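Local coordinates for protein cytosolic phospholipase A2 delta (Homo sapiens, PDB 5IZ5) that catalyses the calcium-dependent hydrolysis of glycerophospholipids at the sn-2 position, with a preference for linoleic acid there, at residues B[153-158]-B[278-283]; B[307-312]-B[355-360]; B[343-348]-B[791-796]. The protein carries 3 engineered substitutions. One frame throughout, in Å; residues are numbered along the deposited sequence.

Contact 1: residues B[153-158]-B[278-283]; sequences NLITNK and CPEELA
Glu-280 and Ile-155 show how a loop can settle on the face of a strand without adding a strand of its own. The carboxylate of Glu-280 reaches Asn-153, while its backbone carbonyl and Leu-282 receive Ile-155. At the polar end the side chains of Asn-153 and Glu-280 run across one another at roughly a right angle, yet their amide and carboxylate planes are only 27° apart. OE2 of Glu-280 lies 3.2 Å from CB of Asn-153, so the acid leans on the root of the asparagine as well as approaching its amide. The glutamate gets there with CG beside the backbone N (chi1 -63°) and the chain extended beyond it. Further along the strand, Ile-155 and Leu-282 meet tip to tip: CD1 of Ile-155 is 4.1 Å from CD2 of Leu-282, the same methyl that CG2 of Ile-155 approaches. CD1 also abuts the backbone of the loop, 3.8 Å from O of Glu-280. Glu-280 is the centre of an inverse gamma turn, closed by a weak bond from Glu-281 N to Pro-279 O. Just before the turn, Cys-278 is disulfide-bonded to Cys-167 on strand 160-172, which pairs with strand 152-156. The segment 278-283 thus leaves an antiparallel sheet that includes strands of a probable second C2 domain and leads to strand 285-286 of the catalytic domain. Chemically, the junction sets an acidic group beside an uncharged amide next to a small apolar meeting, so the loop offers strand 152-156 both polar and apolar groups within three residues, while the disulfide ties its start covalently to strand 160-172.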
ATOM      1  N   ASN B 153      27.442   5.854   7.427  1.00 52.05           N
ATOM      2  CA  ASN B 153      27.186   4.994   6.275  1.00 52.22           C
ATOM      3  C   ASN B 153      25.689   4.895   5.970  1.00 52.52           C
ATOM      4  O   ASN B 153      24.952   4.151   6.632  1.00 50.75           O
ATOM      5  CB  ASN B 153      27.768   3.597   6.500  1.00 54.52           C
ATOM      6  CG  ASN B 153      29.286   3.607   6.602  1.00 57.08           C
ATOM      7  OD1 ASN B 153      29.967   4.341   5.878  1.00 58.07           O
ATOM      8  ND2 ASN B 153      29.825   2.789   7.498  1.00 57.31           N
ATOM      9  N   LEU B 154      25.262   5.649   4.955  1.00 50.01           N
ATOM     10  CA  LEU B 154      23.868   5.698   4.519  1.00 48.53           C
ATOM     11  C   LEU B 154      23.618   4.781   3.330  1.00 49.21           C
ATOM     12  O   LEU B 154      24.546   4.467   2.589  1.00 49.87           O
ATOM     13  CB  LEU B 154      23.517   7.116   4.088  1.00 47.04           C
ATOM     14  CG  LEU B 154      23.770   8.269   5.052  1.00 46.39           C
ATOM     15  CD1 LEU B 154      23.439   9.580   4.367  1.00 45.92           C
ATOM     16  CD2 LEU B 154      22.949   8.096   6.319  1.00 47.45           C
ATOM     17  N   ILE B 155      22.360   4.368   3.160  1.00 47.26           N
ATOM     18  CA  ILE B 155      21.884   3.690   1.949  1.00 45.73           C
ATOM     19  C   ILE B 155      20.653   4.437   1.445  1.00 45.88           C
ATOM     20  O   ILE B 155      19.727   4.668   2.224  1.00 43.79           O
ATOM     21  CB  ILE B 155      21.511   2.216   2.206  1.00 46.97           C
ATOM     22  CG1 ILE B 155      22.717   1.460   2.780  1.00 48.86           C
ATOM     23  CG2 ILE B 155      21.040   1.545   0.914  1.00 46.18           C
ATOM     24  CD1 ILE B 155      22.389   0.087   3.336  1.00 48.67           C
ATOM     25  N   THR B 156      20.644   4.812   0.162  1.00 44.84           N
ATOM     26  CA  THR B 156      19.523   5.554  -0.429  1.00 45.88           C
ATOM     27  C   THR B 156      19.158   5.149  -1.853  1.00 45.22           C
ATOM     28  O   THR B 156      19.959   4.560  -2.562  1.00 44.78           O
ATOM     29  CB  THR B 156      19.846   7.044  -0.593  1.00 46.09           C
ATOM     30  OG1 THR B 156      21.111   7.354  -0.004  1.00 50.18           O
ATOM     31  CG2 THR B 156      18.778   7.869  -0.016  1.00 45.40           C
ATOM     32  N   ASN B 157      17.948   5.528  -2.267  1.00 44.04           N
ATOM     33  CA  ASN B 157      17.576   5.604  -3.680  1.00 41.62           C
ATOM     34  C   ASN B 157      17.316   7.068  -4.078  1.00 44.01           C
ATOM     35  O   ASN B 157      16.655   7.338  -5.079  1.00 45.03           O
ATOM     36  CB  ASN B 157      16.342   4.755  -3.974  1.00 40.13           C
ATOM     37  CG  ASN B 157      15.138   5.163  -3.146  1.00 37.91           C
ATOM     38  OD1 ASN B 157      15.139   6.208  -2.489  1.00 35.55           O
ATOM     39  ND2 ASN B 157      14.094   4.347  -3.189  1.00 35.60           N
ATOM     40  N   LYS B 158      17.819   7.992  -3.255  1.00 44.84           N
ATOM     41  CA  LYS B 158      17.690   9.449  -3.426  1.00 46.05           C
ATOM     42  C   LYS B 158      16.325  10.034  -3.039  1.00 45.13           C
ATOM     43  O   LYS B 158      16.119  11.241  -3.170  1.00 43.72           O
ATOM     44  CB  LYS B 158      18.085   9.888  -4.843  1.00 49.13           C
ATOM     45  CG  LYS B 158      19.498   9.489  -5.242  1.00 50.92           C
ATOM     46  CD  LYS B 158      20.536  10.043  -4.281  1.00 54.51           C
ATOM     47  CE  LYS B 158      21.939   9.664  -4.741  1.00 58.53           C
ATOM     48  NZ  LYS B 158      22.939  10.757  -4.595  1.00 61.07           N
ATOM     49  N   CYS B 278      25.124  -2.817  13.056  1.00 61.51           N
ATOM     50  CA  CYS B 278      24.178  -3.712  12.403  1.00 63.85           C
ATOM     51  C   CYS B 278      24.727  -3.971  11.001  1.00 63.75           C
ATOM     52  O   CYS B 278      25.274  -3.062  10.377  1.00 65.28           O
ATOM     53  CB  CYS B 278      22.803  -3.076  12.300  1.00 66.61           C
ATOM     54  SG  CYS B 278      21.946  -2.761  13.874  1.00 67.76           S
ATOM     55  N   PRO B 279      24.603  -5.203  10.495  1.00 62.53           N
ATOM     56  CA  PRO B 279      25.020  -5.436   9.102  1.00 62.79           C
ATOM     57  C   PRO B 279      24.306  -4.481   8.140  1.00 64.27           C
ATOM     58  O   PRO B 279      23.118  -4.203   8.338  1.00 68.54           O
ATOM     59  CB  PRO B 279      24.598  -6.877   8.833  1.00 62.11           C
ATOM     60  CG  PRO B 279      24.382  -7.502  10.173  1.00 63.34           C
ATOM     61  CD  PRO B 279      24.098  -6.414  11.160  1.00 62.15           C
ATOM     62  N   GLU B 280      25.008  -3.981   7.121  1.00 64.20           N
ATOM     63  CA  GLU B 280      24.404  -3.035   6.165  1.00 63.68           C
ATOM     64  C   GLU B 280      23.609  -3.739   5.050  1.00 64.02           C
ATOM     65  O   GLU B 280      23.767  -3.426   3.864  1.00 64.00           O
ATOM     66  CB  GLU B 280      25.453  -2.099   5.546  1.00 63.45           C
ATOM     67  CG  GLU B 280      26.165  -1.185   6.516  1.00 64.89           C
ATOM     68  CD  GLU B 280      26.854  -0.002   5.837  1.00 67.03           C
ATOM     69  OE1 GLU B 280      26.314   0.536   4.837  1.00 63.96           O
ATOM     70  OE2 GLU B 280      27.937   0.405   6.315  1.00 65.70           O
ATOM     71  N   GLU B 281      22.753  -4.686   5.430  1.00 64.70           N
ATOM     72  CA  GLU B 281      21.853  -5.332   4.472  1.00 64.16           C
ATOM     73  C   GLU B 281      20.399  -5.218   4.898  1.00 61.37           C
ATOM     74  O   GLU B 281      20.020  -5.546   6.017  1.00 65.90           O
ATOM     75  CB  GLU B 281      22.202  -6.799   4.243  1.00 65.13           C
ATOM     76  CG  GLU B 281      21.428  -7.418   3.054  1.00 67.41           C
ATOM     77  CD  GLU B 281      21.996  -8.740   2.556  1.00 71.44           C
ATOM     78  OE1 GLU B 281      22.623  -9.462   3.368  1.00 70.00           O
ATOM     79  OE2 GLU B 281      21.800  -9.063   1.348  1.00 74.97           O
ATOM     80  N   LEU B 282      19.605  -4.806   3.930  1.00 53.77           N
ATOM     81  CA  LEU B 282      18.217  -4.432   4.094  1.00 49.02           C
ATOM     82  C   LEU B 282      17.313  -5.520   3.564  1.00 45.52           C
ATOM     83  O   LEU B 282      17.625  -6.152   2.565  1.00 46.30           O
ATOM     84  CB  LEU B 282      18.000  -3.142   3.306  1.00 48.87           C
ATOM     85  CG  LEU B 282      18.089  -1.808   4.045  1.00 48.04           C
ATOM     86  CD1 LEU B 282      19.054  -1.809   5.229  1.00 48.06           C
ATOM     87  CD2 LEU B 282      18.425  -0.703   3.060  1.00 47.47           C
ATOM     88  N   ALA B 283      16.194  -5.747   4.246  1.00 44.30           N
ATOM     89  CA  ALA B 283      15.125  -6.572   3.711  1.00 42.54           C
ATOM     90  C   ALA B 283      14.272  -5.753   2.735  1.00 41.37           C
ATOM     91  O   ALA B 283      13.614  -6.304   1.863  1.00 42.07           O
ATOM     92  CB  ALA B 283      14.271  -7.128   4.836  1.00 44.05           C
TER

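Contact 2: residues B[307-312]-B[355-360]; sequences KALKQA and LDCVTY
Ala-308 and Cys-357 meet where helix 292-313 packs against the return turn of a beta-alpha-beta crossover, in which helix 335-351 links the parallel strands 327-331 and 360-363 of the catalytic sheet. The contact is wholly one of packing, with no hydrogen bond between the segments. Its apolar part centres on one sulfur: SG of Cys-357 lies 3.8 Å from CB of Ala-308 and 4.0 Å from CD2 of Leu-309, so it rests on the helix between two successive residues. Cys-357 directs SG there by keeping it beside the backbone N and anti to the carbonyl carbon (chi1 -56°).

Asp-356 also packs, through its methylene; its carboxylate makes no contact with 307-312 and bonds instead through OD1 to Gln-382.

Backbone bonds shape each partner internally. On the helix, Ala-312 N bonds to Ala-308 O. The 3-10 turn 355-357 is tied by Val-358 N to Leu-355 O, bringing two consecutive residues onto the helix. The shortest approach across the contact is between CB of Ala-308 and CB of Asp-356, at 3.4 Å.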
ATOM      1  N   LYS B 307       7.921 -15.631 -30.175  1.00 57.62           N
ATOM      2  CA  LYS B 307       7.377 -16.790 -30.882  1.00 61.08           C
ATOM      3  C   LYS B 307       5.895 -16.600 -31.199  1.00 60.80           C
ATOM      4  O   LYS B 307       5.478 -16.745 -32.350  1.00 61.55           O
ATOM      5  CB  LYS B 307       7.555 -18.072 -30.062  1.00 64.69           C
ATOM      6  CG  LYS B 307       8.006 -19.275 -30.876  1.00 69.72           C
ATOM      7  CD  LYS B 307       7.611 -20.586 -30.212  1.00 72.37           C
ATOM      8  CE  LYS B 307       6.107 -20.813 -30.265  1.00 75.23           C
ATOM      9  NZ  LYS B 307       5.733 -22.137 -29.700  1.00 77.65           N
ATOM     10  N   ALA B 308       5.102 -16.276 -30.180  1.00 58.82           N
ATOM     11  CA  ALA B 308       3.658 -16.107 -30.355  1.00 57.44           C
ATOM     12  C   ALA B 308       3.324 -14.967 -31.319  1.00 54.84           C
ATOM     13  O   ALA B 308       2.334 -15.035 -32.044  1.00 50.20           O
ATOM     14  CB  ALA B 308       2.986 -15.872 -29.009  1.00 58.79           C
ATOM     15  N   LEU B 309       4.155 -13.928 -31.323  1.00 54.62           N
ATOM     16  CA  LEU B 309       3.982 -12.817 -32.253  1.00 56.76           C
ATOM     17  C   LEU B 309       4.260 -13.213 -33.702  1.00 59.85           C
ATOM     18  O   LEU B 309       3.529 -12.817 -34.609  1.00 59.12           O
ATOM     19  CB  LEU B 309       4.902 -11.655 -31.895  1.00 58.57           C
ATOM     20  CG  LEU B 309       4.347 -10.562 -30.994  1.00 59.32           C
ATOM     21  CD1 LEU B 309       5.432  -9.533 -30.760  1.00 60.44           C
ATOM     22  CD2 LEU B 309       3.123  -9.902 -31.609  1.00 59.77           C
ATOM     23  N   LYS B 310       5.334 -13.966 -33.919  1.00 60.66           N
ATOM     24  CA  LYS B 310       5.658 -14.446 -35.258  1.00 63.85           C
ATOM     25  C   LYS B 310       4.491 -15.249 -35.840  1.00 62.86           C
ATOM     26  O   LYS B 310       4.089 -15.030 -36.980  1.00 62.71           O
ATOM     27  CB  LYS B 310       6.930 -15.296 -35.240  1.00 67.03           C
ATOM     28  CG  LYS B 310       7.271 -15.898 -36.595  1.00 70.11           C
ATOM     29  CD  LYS B 310       8.708 -16.367 -36.672  1.00 72.47           C
ATOM     30  CE  LYS B 310       8.962 -17.116 -37.971  1.00 74.03           C
ATOM     31  NZ  LYS B 310      10.399 -17.449 -38.123  1.00 75.12           N
ATOM     32  N   GLN B 311       3.950 -16.164 -35.042  1.00 63.50           N
ATOM     33  CA  GLN B 311       2.837 -17.004 -35.465  1.00 65.65           C
ATOM     34  C   GLN B 311       1.568 -16.199 -35.711  1.00 66.34           C
ATOM     35  O   GLN B 311       0.868 -16.431 -36.692  1.00 68.38           O
ATOM     36  CB  GLN B 311       2.571 -18.080 -34.415  1.00 70.57           C
ATOM     37  CG  GLN B 311       1.565 -19.138 -34.841  1.00 77.03           C
ATOM     38  CD  GLN B 311       1.538 -20.334 -33.904  1.00 83.09           C
ATOM     39  OE1 GLN B 311       2.463 -20.549 -33.113  1.00 86.83           O
ATOM     40  NE2 GLN B 311       0.462 -21.111 -33.979  1.00 86.35           N
ATOM     41  N   ALA B 312       1.281 -15.248 -34.826  1.00 65.30           N
ATOM     42  CA  ALA B 312       0.038 -14.475 -34.904  1.00 64.50           C
ATOM     43  C   ALA B 312       0.031 -13.456 -36.046  1.00 63.41           C
ATOM     44  O   ALA B 312      -1.001 -13.224 -36.668  1.00 59.44           O
ATOM     45  CB  ALA B 312      -0.217 -13.775 -33.585  1.00 64.25           C
ATOM     46  N   LEU B 355      -2.797 -14.353 -26.042  1.00 45.06           N
ATOM     47  CA  LEU B 355      -2.453 -14.331 -24.620  1.00 46.65           C
ATOM     48  C   LEU B 355      -0.944 -14.497 -24.425  1.00 47.37           C
ATOM     49  O   LEU B 355      -0.354 -13.843 -23.559  1.00 48.23           O
ATOM     50  CB  LEU B 355      -3.223 -15.419 -23.864  1.00 46.57           C
ATOM     51  CG  LEU B 355      -3.194 -15.398 -22.329  1.00 47.51           C
ATOM     52  CD1 LEU B 355      -3.543 -14.028 -21.763  1.00 47.22           C
ATOM     53  CD2 LEU B 355      -4.142 -16.451 -21.773  1.00 46.46           C
ATOM     54  N   ASP B 356      -0.322 -15.343 -25.252  1.00 47.15           N
ATOM     55  CA  ASP B 356       1.131 -15.548 -25.220  1.00 46.58           C
ATOM     56  C   ASP B 356       1.934 -14.317 -25.655  1.00 46.82           C
ATOM     57  O   ASP B 356       3.145 -14.278 -25.458  1.00 49.00           O
ATOM     58  CB  ASP B 356       1.540 -16.750 -26.086  1.00 46.83           C
ATOM     59  CG  ASP B 356       1.093 -18.089 -25.503  1.00 47.76           C
ATOM     60  OD1 ASP B 356       0.832 -18.180 -24.291  1.00 48.44           O
ATOM     61  OD2 ASP B 356       1.006 -19.066 -26.269  1.00 50.34           O
ATOM     62  N   CYS B 357       1.276 -13.333 -26.265  1.00 46.15           N
ATOM     63  CA  CYS B 357       1.925 -12.068 -26.603  1.00 45.77           C
ATOM     64  C   CYS B 357       1.902 -11.039 -25.461  1.00 45.15           C
ATOM     65  O   CYS B 357       2.488  -9.966 -25.592  1.00 44.92           O
ATOM     66  CB  CYS B 357       1.268 -11.453 -27.845  1.00 48.41           C
ATOM     67  SG  CYS B 357       1.247 -12.524 -29.304  1.00 51.49           S
ATOM     68  N   VAL B 358       1.246 -11.359 -24.346  1.00 43.45           N
ATOM     69  CA  VAL B 358       1.078 -10.405 -23.245  1.00 42.28           C
ATOM     70  C   VAL B 358       2.182 -10.555 -22.203  1.00 40.50           C
ATOM     71  O   VAL B 358       2.426 -11.652 -21.705  1.00 40.40           O
ATOM     72  CB  VAL B 358      -0.289 -10.592 -22.555  1.00 43.42           C
ATOM     73  CG1 VAL B 358      -0.459  -9.608 -21.401  1.00 43.58           C
ATOM     74  CG2 VAL B 358      -1.416 -10.429 -23.564  1.00 44.01           C
ATOM     75  N   THR B 359       2.833  -9.447 -21.865  1.00 39.82           N
ATOM     76  CA  THR B 359       3.889  -9.441 -20.851  1.00 42.07           C
ATOM     77  C   THR B 359       3.342  -9.147 -19.448  1.00 42.27           C
ATOM     78  O   THR B 359       3.681  -9.847 -18.490  1.00 42.13           O
ATOM     79  CB  THR B 359       5.000  -8.432 -21.208  1.00 43.34           C
ATOM     80  OG1 THR B 359       5.667  -8.871 -22.396  1.00 43.55           O
ATOM     81  CG2 THR B 359       6.031  -8.311 -20.085  1.00 44.55           C
ATOM     82  N   TYR B 360       2.492  -8.125 -19.339  1.00 41.40           N
ATOM     83  CA  TYR B 360       1.975  -7.669 -18.047  1.00 39.19           C
ATOM     84  C   TYR B 360       0.460  -7.794 -17.941  1.00 40.38           C
ATOM     85  O   TYR B 360      -0.262  -7.624 -18.924  1.00 42.31           O
ATOM     86  CB  TYR B 360       2.362  -6.218 -17.825  1.00 39.11           C
ATOM     87  CG  TYR B 360       3.843  -5.981 -17.632  1.00 37.43           C
ATOM     88  CD1 TYR B 360       4.510  -6.500 -16.532  1.00 37.22           C
ATOM     89  CD2 TYR B 360       4.566  -5.210 -18.536  1.00 37.10           C
ATOM     90  CE1 TYR B 360       5.863  -6.274 -16.342  1.00 37.80           C
ATOM     91  CE2 TYR B 360       5.918  -4.974 -18.355  1.00 36.83           C
ATOM     92  CZ  TYR B 360       6.564  -5.509 -17.259  1.00 37.12           C
ATOM     93  OH  TYR B 360       7.904  -5.269 -17.056  1.00 37.36           O
TER

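Contact 3: residues B[343-348]-B[791-796]; sequences YGHLLA and YNVQTS
Between 343-348 on helix 335-351 and 791-796 at the end of helix 779-794, the backbones approach most closely at Ala-348 and Gln-794, whose CA atoms are 5.7 Å apart. At this approach the side chain of Ala-348 is a single methyl, pressed against the branch of Val-793. CB of Ala-348 stands 3.4 Å from CG1 of Val-793 and 3.5 Å from its CB, both tighter than ordinary van der Waals contact. The gamma carbons of the valine are shared between two residues one helical turn apart. CG1, anti to the backbone N (chi1 166°), meets the alanine, whereas CG2 swings to the histidine and lies 3.4 Å from ND1 of His-345. The imidazole and the valine cross obliquely. Although His-345 does not start out pointing at helix 779-794, its ring end comes close; there ND1 makes a weak hydrogen bond to Ser-789 O, and the ring stacks with Phe-676.

Helix 335-351 is the connecting helix of a beta-alpha-beta unit in the patatin-like catalytic domain. At its N-terminal end lie Gly-334 and Gly-335, which bind substrate, so the C-terminal part of the chain packs on the flank of a helix that starts at the active site. On the other side of Ala-348 from the imidazole, the aliphatic part of Gln-794 approaches, its CG 4.2 Å from the alanine CB.

Just before the valine, ND2 of Asn-792 bonds to Val-737 O; just after it the chain turns toward helix 797-810. Within that turn the backbone O of Asn-792 accepts a hydrogen bond from OG of Ser-796 over 2.6 Å, with a C=O...donor angle of 170°.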
ATOM      1  N   TYR B 343     -12.627 -13.347 -17.240  1.00 41.37           N
ATOM      2  CA  TYR B 343     -12.459 -14.736 -17.658  1.00 42.86           C
ATOM      3  C   TYR B 343     -12.730 -14.883 -19.162  1.00 45.76           C
ATOM      4  O   TYR B 343     -11.981 -15.550 -19.883  1.00 45.28           O
ATOM      5  CB  TYR B 343     -13.409 -15.655 -16.890  1.00 43.12           C
ATOM      6  CG  TYR B 343     -12.881 -16.187 -15.572  1.00 44.01           C
ATOM      7  CD1 TYR B 343     -11.762 -17.008 -15.531  1.00 45.40           C
ATOM      8  CD2 TYR B 343     -13.527 -15.899 -14.369  1.00 44.12           C
ATOM      9  CE1 TYR B 343     -11.290 -17.516 -14.331  1.00 45.40           C
ATOM     10  CE2 TYR B 343     -13.061 -16.398 -13.165  1.00 44.30           C
ATOM     11  CZ  TYR B 343     -11.944 -17.204 -13.148  1.00 45.86           C
ATOM     12  OH  TYR B 343     -11.479 -17.698 -11.954  1.00 45.59           O
ATOM     13  N   GLY B 344     -13.814 -14.258 -19.617  1.00 46.46           N
ATOM     14  CA  GLY B 344     -14.192 -14.264 -21.024  1.00 47.90           C
ATOM     15  C   GLY B 344     -13.172 -13.578 -21.908  1.00 47.11           C
ATOM     16  O   GLY B 344     -12.856 -14.080 -22.990  1.00 46.31           O
ATOM     17  N   HIS B 345     -12.654 -12.437 -21.448  1.00 45.78           N
ATOM     18  CA  HIS B 345     -11.622 -11.722 -22.185  1.00 47.37           C
ATOM     19  C   HIS B 345     -10.347 -12.550 -22.319  1.00 49.11           C
ATOM     20  O   HIS B 345      -9.698 -12.539 -23.370  1.00 48.10           O
ATOM     21  CB  HIS B 345     -11.297 -10.381 -21.526  1.00 47.85           C
ATOM     22  CG  HIS B 345     -12.393  -9.371 -21.636  1.00 50.48           C
ATOM     23  ND1 HIS B 345     -13.269  -9.330 -22.698  1.00 51.72           N
ATOM     24  CD2 HIS B 345     -12.736  -8.344 -20.825  1.00 50.35           C
ATOM     25  CE1 HIS B 345     -14.112  -8.328 -22.530  1.00 51.24           C
ATOM     26  NE2 HIS B 345     -13.810  -7.712 -21.402  1.00 51.72           N
ATOM     27  N   LEU B 346      -9.987 -13.256 -21.252  1.00 47.40           N
ATOM     28  CA  LEU B 346      -8.811 -14.113 -21.277  1.00 47.98           C
ATOM     29  C   LEU B 346      -9.024 -15.323 -22.196  1.00 46.90           C
ATOM     30  O   LEU B 346      -8.103 -15.733 -22.897  1.00 45.31           O
ATOM     31  CB  LEU B 346      -8.437 -14.562 -19.861  1.00 47.65           C
ATOM     32  CG  LEU B 346      -7.948 -13.465 -18.904  1.00 47.16           C
ATOM     33  CD1 LEU B 346      -7.857 -14.010 -17.491  1.00 46.46           C
ATOM     34  CD2 LEU B 346      -6.609 -12.885 -19.333  1.00 48.21           C
ATOM     35  N   LEU B 347     -10.232 -15.886 -22.186  1.00 46.44           N
ATOM     36  CA  LEU B 347     -10.568 -17.004 -23.072  1.00 47.39           C
ATOM     37  C   LEU B 347     -10.401 -16.608 -24.541  1.00 49.00           C
ATOM     38  O   LEU B 347      -9.827 -17.354 -25.332  1.00 47.84           O
ATOM     39  CB  LEU B 347     -11.995 -17.491 -22.821  1.00 48.56           C
ATOM     40  CG  LEU B 347     -12.495 -18.679 -23.656  1.00 49.80           C
ATOM     41  CD1 LEU B 347     -11.699 -19.941 -23.364  1.00 50.70           C
ATOM     42  CD2 LEU B 347     -13.971 -18.926 -23.394  1.00 48.65           C
ATOM     43  N   ALA B 348     -10.898 -15.427 -24.889  1.00 47.85           N
ATOM     44  CA  ALA B 348     -10.752 -14.895 -26.233  1.00 49.08           C
ATOM     45  C   ALA B 348      -9.282 -14.794 -26.627  1.00 49.43           C
ATOM     46  O   ALA B 348      -8.881 -15.316 -27.666  1.00 50.38           O
ATOM     47  CB  ALA B 348     -11.410 -13.532 -26.332  1.00 49.21           C
ATOM     48  N   TYR B 791     -16.748 -12.872 -27.121  1.00 52.27           N
ATOM     49  CA  TYR B 791     -17.111 -12.411 -28.454  1.00 54.84           C
ATOM     50  C   TYR B 791     -16.525 -11.037 -28.773  1.00 53.32           C
ATOM     51  O   TYR B 791     -15.920 -10.849 -29.829  1.00 53.03           O
ATOM     52  CB  TYR B 791     -18.631 -12.377 -28.600  1.00 56.65           C
ATOM     53  CG  TYR B 791     -19.095 -11.747 -29.884  1.00 58.92           C
ATOM     54  CD1 TYR B 791     -19.316 -12.516 -31.023  1.00 60.44           C
ATOM     55  CD2 TYR B 791     -19.318 -10.382 -29.959  1.00 57.95           C
ATOM     56  CE1 TYR B 791     -19.743 -11.935 -32.204  1.00 60.58           C
ATOM     57  CE2 TYR B 791     -19.742  -9.796 -31.129  1.00 60.57           C
ATOM     58  CZ  TYR B 791     -19.954 -10.574 -32.252  1.00 60.72           C
ATOM     59  OH  TYR B 791     -20.380  -9.989 -33.422  1.00 60.16           O
ATOM     60  N   ASN B 792     -16.709 -10.083 -27.861  1.00 53.17           N
ATOM     61  CA  ASN B 792     -16.238  -8.706 -28.065  1.00 54.02           C
ATOM     62  C   ASN B 792     -14.752  -8.601 -28.358  1.00 53.64           C
ATOM     63  O   ASN B 792     -14.325  -7.718 -29.097  1.00 54.05           O
ATOM     64  CB  ASN B 792     -16.559  -7.828 -26.855  1.00 55.02           C
ATOM     65  CG  ASN B 792     -18.027  -7.488 -26.755  1.00 57.65           C
ATOM     66  OD1 ASN B 792     -18.836  -7.924 -27.576  1.00 60.67           O
ATOM     67  ND2 ASN B 792     -18.380  -6.696 -25.755  1.00 56.55           N
ATOM     68  N   VAL B 793     -13.961  -9.490 -27.774  1.00 52.38           N
ATOM     69  CA  VAL B 793     -12.532  -9.513 -28.057  1.00 52.43           C
ATOM     70  C   VAL B 793     -12.256 -10.236 -29.382  1.00 51.48           C
ATOM     71  O   VAL B 793     -11.478  -9.747 -30.198  1.00 47.92           O
ATOM     72  CB  VAL B 793     -11.737 -10.132 -26.889  1.00 51.74           C
ATOM     73  CG1 VAL B 793     -10.310 -10.464 -27.305  1.00 50.72           C
ATOM     74  CG2 VAL B 793     -11.729  -9.166 -25.712  1.00 53.10           C
ATOM     75  N   GLN B 794     -12.893 -11.384 -29.597  1.00 54.00           N
ATOM     76  CA  GLN B 794     -12.704 -12.133 -30.849  1.00 58.48           C
ATOM     77  C   GLN B 794     -13.061 -11.303 -32.082  1.00 57.74           C
ATOM     78  O   GLN B 794     -12.290 -11.230 -33.033  1.00 58.30           O
ATOM     79  CB  GLN B 794     -13.486 -13.446 -30.837  1.00 59.80           C
ATOM     80  CG  GLN B 794     -12.725 -14.573 -30.161  1.00 63.61           C
ATOM     81  CD  GLN B 794     -13.523 -15.857 -30.075  1.00 66.59           C
ATOM     82  OE1 GLN B 794     -14.699 -15.900 -30.433  1.00 72.92           O
ATOM     83  NE2 GLN B 794     -12.885 -16.913 -29.592  1.00 66.40           N
ATOM     84  N   THR B 795     -14.211 -10.644 -32.044  1.00 56.80           N
ATOM     85  CA  THR B 795     -14.616  -9.759 -33.139  1.00 56.39           C
ATOM     86  C   THR B 795     -13.671  -8.569 -33.355  1.00 54.25           C
ATOM     87  O   THR B 795     -13.756  -7.903 -34.374  1.00 54.79           O
ATOM     88  CB  THR B 795     -16.031  -9.215 -32.927  1.00 58.18           C
ATOM     89  OG1 THR B 795     -16.576  -8.809 -34.192  1.00 59.70           O
ATOM     90  CG2 THR B 795     -15.997  -8.038 -31.987  1.00 58.39           C
ATOM     91  N   SER B 796     -12.806  -8.279 -32.385  1.00 51.79           N
ATOM     92  CA  SER B 796     -11.844  -7.184 -32.504  1.00 49.72           C
ATOM     93  C   SER B 796     -10.456  -7.683 -32.894  1.00 47.65           C
ATOM     94  O   SER B 796      -9.485  -6.922 -32.840  1.00 46.23           O
ATOM     95  CB  SER B 796     -11.752  -6.433 -31.174  1.00 51.44           C
ATOM     96  OG  SER B 796     -13.033  -6.086 -30.702  1.00 51.52           O
TER

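How the contacts relate
From the N terminus, contact 1 comes first: it closes a loop of 119 residues, none of them helical, between strand 152-156 and the segment that enters the catalytic domain. Contact 2 opens only afterwards and is in series with it, their nearest atoms about 18 Å apart. Contact 2 joins helix 292-313 to the turn before strand 360-363, and within that loop contact 3 begins on helix 335-351, closing 442 residues later on helix 779-794. Contacts 2 and 3 therefore cross along the chain. Their centres are 16 Å apart, and they touch through CD1 of Leu-355 and CD2 of Leu-346, binding both ends of the catalytic domain's sequence to one crossover.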